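Local coordinates for protein Lic11098 (Leptospira interrogans serogroup Icterohaemorrhagiae serovar copenhageni, PDB 4U08) that is of unknown function but is a leucine-rich repeat protein of a pathogen, possibly a virulence factor, that binds calcium and zinc ions in the crystal, at residues Glu380-Ala383 with Arg384-Leu388. Residues are numbered along the deposited sequence; the frame is centred on the assembly and turned at random.
Sequences EKIA and RIRKL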
ATOM      1  N   GLU A 380     -38.732 -11.667 -22.739  1.00 31.90           N
ATOM      2  CA  GLU A 380     -38.630 -12.877 -23.598  1.00 32.13           C
ATOM      3  C   GLU A 380     -37.186 -13.158 -23.979  1.00 32.51           C
ATOM      4  O   GLU A 380     -36.805 -14.310 -24.150  1.00 30.25           O
ATOM      5  CB  GLU A 380     -39.383 -12.701 -24.942  1.00 35.09           C
ATOM      6  CG  GLU A 380     -40.858 -12.417 -24.830  1.00 49.83           C
ATOM      7  CD  GLU A 380     -41.260 -10.959 -24.733  1.00 65.05           C
ATOM      8  OE1 GLU A 380     -40.445 -10.140 -24.251  1.00 41.88           O
ATOM      9  OE2 GLU A 380     -42.443 -10.663 -25.019  1.00 56.81           O
ATOM     10  N   LYS A 381     -36.415 -12.113 -24.224  1.00 30.67           N
ATOM     11  CA  LYS A 381     -35.007 -12.255 -24.625  1.00 31.30           C
ATOM     12  C   LYS A 381     -34.188 -12.839 -23.493  1.00 34.37           C
ATOM     13  O   LYS A 381     -33.417 -13.762 -23.716  1.00 34.72           O
ATOM     14  CB  LYS A 381     -34.431 -10.900 -25.074  1.00 33.91           C
ATOM     15  CG  LYS A 381     -34.754 -10.570 -26.519  1.00 50.13           C
ATOM     16  CD  LYS A 381     -33.787 -11.257 -27.483  1.00 59.70           C
ATOM     17  CE  LYS A 381     -34.426 -11.616 -28.798  1.00 55.80           C
ATOM     18  NZ  LYS A 381     -33.919 -12.920 -29.314  1.00 57.75           N
ATOM     19  N   ILE A 382     -34.406 -12.348 -22.276  1.00 31.82           N
ATOM     20  CA  ILE A 382     -33.723 -12.827 -21.075  1.00 32.01           C
ATOM     21  C   ILE A 382     -34.127 -14.280 -20.761  1.00 34.26           C
ATOM     22  O   ILE A 382     -33.252 -15.110 -20.482  1.00 32.70           O
ATOM     23  CB  ILE A 382     -33.953 -11.836 -19.903  1.00 36.15           C
ATOM     24  CG1 ILE A 382     -33.400 -10.402 -20.220  1.00 36.96           C
ATOM     25  CG2 ILE A 382     -33.415 -12.377 -18.560  1.00 38.97           C
ATOM     26  CD1 ILE A 382     -32.044 -10.288 -21.225  1.00 38.37           C
ATOM     27  N   ALA A 383     -35.437 -14.612 -20.872  1.00 30.74           N
ATOM     28  CA  ALA A 383     -35.891 -15.999 -20.653  1.00 31.32           C
ATOM     29  C   ALA A 383     -35.125 -16.972 -21.570  1.00 34.05           C
ATOM     30  O   ALA A 383     -34.682 -18.023 -21.123  1.00 33.89           O
ATOM     31  CB  ALA A 383     -37.402 -16.111 -20.891  1.00 31.93           C
ATOM     32  N   ARG A 384     -34.944 -16.597 -22.845  1.00 32.16           N
ATOM     33  CA  ARG A 384     -34.217 -17.362 -23.840  1.00 33.53           C
ATOM     34  C   ARG A 384     -32.722 -17.436 -23.450  1.00 38.09           C
ATOM     35  O   ARG A 384     -32.122 -18.514 -23.552  1.00 37.21           O
ATOM     36  CB  ARG A 384     -34.410 -16.751 -25.251  1.00 36.17           C
ATOM     37  CG  ARG A 384     -34.042 -17.713 -26.337  1.00 42.48           C
ATOM     38  CD  ARG A 384     -34.204 -17.153 -27.741  1.00 52.55           C
ATOM     39  NE  ARG A 384     -33.285 -17.878 -28.612  1.00 56.72           N
ATOM     40  CZ  ARG A 384     -32.049 -17.484 -28.880  1.00 55.72           C
ATOM     41  NH1 ARG A 384     -31.617 -16.301 -28.458  1.00 37.73           N
ATOM     42  NH2 ARG A 384     -31.240 -18.258 -29.587  1.00 47.83           N
ATOM     43  N   ILE A 385     -32.120 -16.324 -22.999  1.00 34.63           N
ATOM     44  CA  ILE A 385     -30.711 -16.364 -22.574  1.00 34.74           C
ATOM     45  C   ILE A 385     -30.528 -17.307 -21.362  1.00 35.06           C
ATOM     46  O   ILE A 385     -29.543 -18.052 -21.309  1.00 35.24           O
ATOM     47  CB  ILE A 385     -30.108 -14.946 -22.369  1.00 38.51           C
ATOM     48  CG1 ILE A 385     -30.002 -14.245 -23.729  1.00 40.75           C
ATOM     49  CG2 ILE A 385     -28.728 -15.002 -21.712  1.00 39.96           C
ATOM     50  CD1 ILE A 385     -30.146 -12.734 -23.678  1.00 52.73           C
ATOM     51  N   ARG A 386     -31.479 -17.329 -20.441  1.00 30.56           N
ATOM     52  CA  ARG A 386     -31.402 -18.251 -19.298  1.00 31.35           C
ATOM     53  C   ARG A 386     -31.227 -19.725 -19.750  1.00 37.30           C
ATOM     54  O   ARG A 386     -30.430 -20.447 -19.158  1.00 37.02           O
ATOM     55  CB  ARG A 386     -32.634 -18.138 -18.415  1.00 31.36           C
ATOM     56  CG  ARG A 386     -32.641 -16.940 -17.520  1.00 31.91           C
ATOM     57  CD  ARG A 386     -33.949 -16.908 -16.733  1.00 43.10           C
ATOM     58  NE  ARG A 386     -34.311 -15.570 -16.250  1.00 48.10           N
ATOM     59  CZ  ARG A 386     -33.699 -14.950 -15.246  1.00 57.03           C
ATOM     60  NH1 ARG A 386     -32.668 -15.517 -14.640  1.00 40.08           N
ATOM     61  NH2 ARG A 386     -34.094 -13.744 -14.864  1.00 38.10           N
ATOM     62  N   LYS A 387     -31.949 -20.148 -20.813  1.00 35.21           N
ATOM     63  CA  LYS A 387     -31.858 -21.503 -21.379  1.00 36.31           C
ATOM     64  C   LYS A 387     -30.541 -21.705 -22.183  1.00 41.59           C
ATOM     65  O   LYS A 387     -30.039 -22.826 -22.271  1.00 41.22           O
ATOM     66  CB  LYS A 387     -33.104 -21.818 -22.230  1.00 38.38           C
ATOM     67  CG  LYS A 387     -34.400 -21.840 -21.420  1.00 43.43           C
ATOM     68  CD  LYS A 387     -35.619 -22.127 -22.288  1.00 57.59           C
ATOM     69  CE  LYS A 387     -36.914 -22.009 -21.518  1.00 68.89           C
ATOM     70  NZ  LYS A 387     -38.092 -22.433 -22.327  1.00 75.80           N
ATOM     71  N   LEU A 388     -29.969 -20.623 -22.726  1.00 40.54           N
ATOM     72  CA  LEU A 388     -28.706 -20.682 -23.465  1.00 41.25           C
ATOM     73  C   LEU A 388     -27.504 -20.781 -22.510  1.00 44.02           C
ATOM     74  O   LEU A 388     -26.471 -21.340 -22.892  1.00 44.55           O
ATOM     75  CB  LEU A 388     -28.515 -19.461 -24.378  1.00 41.91           C
ATOM     76  CG  LEU A 388     -29.440 -19.282 -25.581  1.00 48.20           C
ATOM     77  CD1 LEU A 388     -29.161 -17.939 -26.240  1.00 48.84           C
ATOM     78  CD2 LEU A 388     -29.244 -20.395 -26.596  1.00 51.15           C
TER
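Arg386 meets Ile382 one turn back on helix 379-388, the C-terminal helix of this leucine-rich repeat solenoid, which links strand 369-371 to the last strand, 393-395. Followed outward, the Arg386 side chain starts with CB 3.4 Å from Ala383 O. CG, anti to the carbonyl carbon (chi1 -77°), leans back over the preceding turn, 3.5 Å from Ile382 O. The chain then runs extended to NE, which passes Ile382 CG2 at 4.0 Å, as does NH2; the guanidinium meets this methyl obliquely. NH1 leaves the pair and hydrogen-bonds Ile394 O, tying the helix to the closing strand.

The backbone makes i→i+4 bonds, Arg386 N to Ile382 O (2.8 Å, N-H...O 159°) and Ile385 N to Lys381 O, with the next, Lys387 N to Ala383 O, weak. Ile382 and Ile385 are buried: Ile382 touches Leu377 and Phe396, and Ile385 touches Leu357. On the exposed side Lys381 NZ lies 4.2 Å from Arg384 NH1, the chains side by side; Arg384 NH1 is also salt-bridged to Glu359 OE2, which probably offsets the like charges. Between the two isoleucines the methyl ends meet, Ile382 CD1 lying 4.0 Å from Ile385 CD1, while that same Ile385 CD1 sits 3.4 Å from Lys381 O.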